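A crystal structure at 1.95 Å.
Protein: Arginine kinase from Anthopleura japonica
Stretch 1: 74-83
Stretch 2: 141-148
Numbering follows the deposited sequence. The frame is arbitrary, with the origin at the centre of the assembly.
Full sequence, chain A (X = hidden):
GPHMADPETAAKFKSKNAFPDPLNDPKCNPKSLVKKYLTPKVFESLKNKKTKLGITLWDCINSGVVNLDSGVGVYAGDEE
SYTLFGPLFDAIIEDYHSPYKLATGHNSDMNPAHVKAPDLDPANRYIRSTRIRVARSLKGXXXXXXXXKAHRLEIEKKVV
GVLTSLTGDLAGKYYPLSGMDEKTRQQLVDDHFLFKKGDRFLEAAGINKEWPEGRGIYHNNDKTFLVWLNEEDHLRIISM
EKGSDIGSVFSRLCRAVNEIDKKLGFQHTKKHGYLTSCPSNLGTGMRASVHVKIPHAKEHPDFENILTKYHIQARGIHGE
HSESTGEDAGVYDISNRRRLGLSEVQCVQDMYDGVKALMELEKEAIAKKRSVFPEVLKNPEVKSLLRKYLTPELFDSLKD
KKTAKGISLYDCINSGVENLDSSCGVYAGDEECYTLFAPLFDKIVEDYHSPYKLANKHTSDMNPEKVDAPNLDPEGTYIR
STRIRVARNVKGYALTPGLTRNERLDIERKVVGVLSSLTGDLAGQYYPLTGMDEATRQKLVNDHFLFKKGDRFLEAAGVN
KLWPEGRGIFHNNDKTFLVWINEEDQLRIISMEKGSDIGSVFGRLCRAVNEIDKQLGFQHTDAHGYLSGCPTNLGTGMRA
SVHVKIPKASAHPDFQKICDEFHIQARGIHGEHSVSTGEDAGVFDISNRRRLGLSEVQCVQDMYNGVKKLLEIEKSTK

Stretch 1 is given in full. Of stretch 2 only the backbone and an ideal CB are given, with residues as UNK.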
# COMPACT_ATOMS: atom_id res chain seq x y z
N VAL A 74 -14.36 16.92 -28.22
CA VAL A 74 -15.82 17.01 -28.19
C VAL A 74 -16.39 16.29 -26.96
O VAL A 74 -15.80 15.33 -26.46
CB VAL A 74 -16.48 16.44 -29.46
CG1 VAL A 74 -15.91 17.09 -30.71
CG2 VAL A 74 -16.32 14.93 -29.52
N TYR A 75 -17.53 16.78 -26.48
CA TYR A 75 -18.29 16.09 -25.45
C TYR A 75 -19.74 16.02 -25.91
O TYR A 75 -20.22 16.92 -26.61
CB TYR A 75 -18.21 16.84 -24.11
CG TYR A 75 -16.83 16.85 -23.48
CD1 TYR A 75 -15.87 17.78 -23.88
CD2 TYR A 75 -16.49 15.96 -22.47
CE1 TYR A 75 -14.62 17.81 -23.30
CE2 TYR A 75 -15.24 15.97 -21.89
CZ TYR A 75 -14.30 16.90 -22.31
OH TYR A 75 -13.05 16.93 -21.73
N ALA A 76 -20.44 14.95 -25.54
CA ALA A 76 -21.86 14.81 -25.88
C ALA A 76 -22.73 15.30 -24.74
O ALA A 76 -22.57 14.86 -23.60
CB ALA A 76 -22.18 13.37 -26.20
N GLY A 77 -23.65 16.21 -25.03
CA GLY A 77 -24.50 16.77 -24.00
C GLY A 77 -25.58 15.79 -23.60
O GLY A 77 -26.15 15.87 -22.51
N ASP A 78 -25.88 14.86 -24.51
CA ASP A 78 -26.88 13.83 -24.26
C ASP A 78 -26.70 12.67 -25.23
O ASP A 78 -25.85 12.74 -26.12
CB ASP A 78 -28.31 14.40 -24.34
CG ASP A 78 -28.59 15.12 -25.66
OD1 ASP A 78 -27.82 14.94 -26.63
OD2 ASP A 78 -29.59 15.87 -25.73
N GLU A 79 -27.49 11.62 -25.05
CA GLU A 79 -27.44 10.45 -25.91
C GLU A 79 -27.76 10.83 -27.35
O GLU A 79 -27.12 10.34 -28.29
CB GLU A 79 -28.43 9.39 -25.42
CG GLU A 79 -28.73 8.29 -26.44
CD GLU A 79 -29.49 7.13 -25.82
OE1 GLU A 79 -29.53 6.04 -26.43
OE2 GLU A 79 -30.05 7.31 -24.71
N GLU A 80 -28.76 11.69 -27.52
CA GLU A 80 -29.21 12.10 -28.85
C GLU A 80 -28.08 12.76 -29.64
O GLU A 80 -28.02 12.63 -30.86
CB GLU A 80 -30.41 13.03 -28.74
CG GLU A 80 -30.98 13.47 -30.08
CD GLU A 80 -32.18 14.39 -29.94
OE1 GLU A 80 -32.64 14.91 -30.98
OE2 GLU A 80 -32.65 14.60 -28.80
N SER A 81 -27.20 13.47 -28.93
CA SER A 81 -26.05 14.12 -29.56
C SER A 81 -25.22 13.14 -30.39
O SER A 81 -24.71 13.49 -31.46
CB SER A 81 -25.17 14.79 -28.51
OG SER A 81 -25.81 15.90 -27.94
N TYR A 82 -25.07 11.91 -29.90
CA TYR A 82 -24.27 10.92 -30.60
C TYR A 82 -24.85 10.54 -31.96
O TYR A 82 -24.13 10.10 -32.86
CB TYR A 82 -24.08 9.67 -29.74
CG TYR A 82 -22.96 9.79 -28.74
CD1 TYR A 82 -21.64 9.81 -29.15
CD2 TYR A 82 -23.23 9.89 -27.37
CE1 TYR A 82 -20.61 9.91 -28.24
CE2 TYR A 82 -22.21 9.98 -26.46
CZ TYR A 82 -20.90 10.00 -26.89
OH TYR A 82 -19.88 10.11 -25.97
N THR A 83 -26.16 10.72 -32.11
CA THR A 83 -26.83 10.40 -33.36
C THR A 83 -27.07 11.64 -34.20
O THR A 83 -26.77 11.66 -35.40
CB THR A 83 -28.17 9.69 -33.11
OG1 THR A 83 -27.91 8.40 -32.53
CG2 THR A 83 -28.94 9.51 -34.41
N UNK A 141 -31.84 10.88 -18.26
CA UNK A 141 -31.27 12.22 -18.14
C UNK A 141 -30.30 12.54 -19.27
O UNK A 141 -29.86 11.65 -20.01
CB UNK A 141 -30.56 12.37 -16.79
N UNK A 142 -29.95 13.81 -19.42
CA UNK A 142 -28.86 14.18 -20.31
C UNK A 142 -27.56 13.76 -19.66
O UNK A 142 -27.53 13.42 -18.47
CB UNK A 142 -28.87 15.68 -20.61
N UNK A 143 -26.48 13.77 -20.43
CA UNK A 143 -25.18 13.49 -19.85
C UNK A 143 -24.70 14.72 -19.09
O UNK A 143 -25.39 15.75 -19.08
CB UNK A 143 -24.17 13.08 -20.93
N UNK A 144 -23.55 14.62 -18.44
CA UNK A 144 -23.04 15.73 -17.62
C UNK A 144 -22.96 17.12 -18.29
O UNK A 144 -23.21 18.13 -17.63
CB UNK A 144 -21.64 15.36 -17.13
N UNK A 145 -22.60 17.18 -19.59
CA UNK A 145 -22.55 18.53 -20.18
C UNK A 145 -23.92 19.13 -20.44
O UNK A 145 -24.01 20.34 -20.66
CB UNK A 145 -21.77 18.49 -21.49
N UNK A 146 -24.98 18.32 -20.44
CA UNK A 146 -26.31 18.83 -20.77
C UNK A 146 -27.39 18.65 -19.71
O UNK A 146 -28.51 19.16 -19.84
CB UNK A 146 -26.79 18.15 -22.06
N UNK A 147 -27.06 17.91 -18.65
CA UNK A 147 -28.01 17.65 -17.57
C UNK A 147 -28.50 18.96 -16.94
O UNK A 147 -27.73 19.91 -16.77
CB UNK A 147 -27.37 16.76 -16.50
N UNK A 148 -29.80 19.04 -16.62
CA UNK A 148 -30.36 20.22 -15.98
C UNK A 148 -30.02 20.25 -14.49
O UNK A 148 -29.68 19.23 -13.90
CB UNK A 148 -31.88 20.26 -16.18

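Position 141 opens the stretch with an extended backbone (phi/psi -136/166) and a CA-to-CB bond pointing away from stretch 1, with nothing of that stretch within 5.5 Å of the ideal CB. Stretch 1 therefore sets no demand here, and almost any side chain would do. The deposited residue is Y141, whose ring leaves the contact. Its backbone still takes part: a water donates to Y141 O at 2.6 Å and accepts from E79 N at 3.0 Å.

At 142 the CA-to-CB bond points sideways, and the ideal CB would lie 3.3 Å from G77 O and 4.0 Å from D78 CB. That is tight without being an outright clash, and phi/psi of -72/167 is open to most residues, so a small one, alanine, serine or glycine, fits best. It is G142, whose CA packs 4.1 Å from D78 CB. The D78 carboxylate is no lure for a donor, since its end leads away and D78 OD1 already accepts from S81 N, the capping bond, and from S81 OG.

Position 143 is the anchor. Its CB points toward stretch 1, and its amide donates a weak hydrogen bond, 143 N to G77 O at 3.0 Å with an angle of 130°. Ahead lie A76 CB, the backbone of D78 and E79, and the Y82 ring, a largely apolar setting that suits a mid-sized aliphatic such as leucine, isoleucine or methionine. The residue is L143, with chi1 m and chi2 t. L143 CD1 reaches 3.6 Å from D78 C, 4.1 Å from A76 CB and 4.2 Å from Y82 CE2, meeting that ring obliquely. It has the largest covered area of the stretch.

At 144 the CB points away, with no part of stretch 1 within reach. The phi/psi of -51/-38 favours a turn but leaves the choice wide; the residue is A144, which adds no contact.

Position 145 turns toward stretch 1 again, its ideal CB 4.1 Å from G77 CA and 4.7 Å from Y75 CB. A phi of -74° admits proline, and a compact apolar group such as valine or alanine would also suit the shallow site. The residue is P145, its ring C-gamma exo: P145 CG sits 4.0 Å from Y75 CB and 3.4 Å from A76 O, while P145 CB lies 3.9 Å from G77 CA.

Position 146 leaves little choice. An ideal CB would fall 2.4 Å from G77 O, a clash, so glycine is the answer: G146. Without a side chain, G146 CA approaches G77 O at 3.4 Å in a CA-H...O contact, while G146 N turns inward to L143 O at 2.9 Å.

At 147 the CB points sideways with nothing of stretch 1 within 5.5 Å, so many side chains would suit; the residue is V147, and V147 N donates to L143 O at 2.8 Å. At 148, out of reach and just before a helix, serine, threonine, aspartate or asparagine would suit; T148 caps a backbone N just past the stretch.

Stretch 2, residues 141-148: YGLAPGVT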
# COMPACT_ATOMS: atom_id res chain seq x y z
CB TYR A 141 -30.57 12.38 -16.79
CG TYR A 141 -31.39 11.95 -15.60
CD1 TYR A 141 -32.40 12.77 -15.10
CD2 TYR A 141 -31.17 10.73 -14.97
CE1 TYR A 141 -33.16 12.40 -14.02
CE2 TYR A 141 -31.93 10.34 -13.88
CZ TYR A 141 -32.92 11.18 -13.42
OH TYR A 141 -33.69 10.82 -12.34
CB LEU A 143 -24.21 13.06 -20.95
CG LEU A 143 -24.74 11.83 -21.69
CD1 LEU A 143 -24.07 11.60 -23.04
CD2 LEU A 143 -24.61 10.59 -20.80
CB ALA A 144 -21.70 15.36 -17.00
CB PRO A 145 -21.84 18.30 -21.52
CG PRO A 145 -21.14 16.97 -21.39
CD PRO A 145 -22.02 16.17 -20.49
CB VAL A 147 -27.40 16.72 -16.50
CG1 VAL A 147 -26.29 17.44 -15.73
CG2 VAL A 147 -28.46 16.21 -15.56
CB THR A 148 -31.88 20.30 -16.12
OG1 THR A 148 -32.48 19.24 -15.37
CG2 THR A 148 -32.29 20.19 -17.59
O HOH W 1 -28.76 11.26 -22.31
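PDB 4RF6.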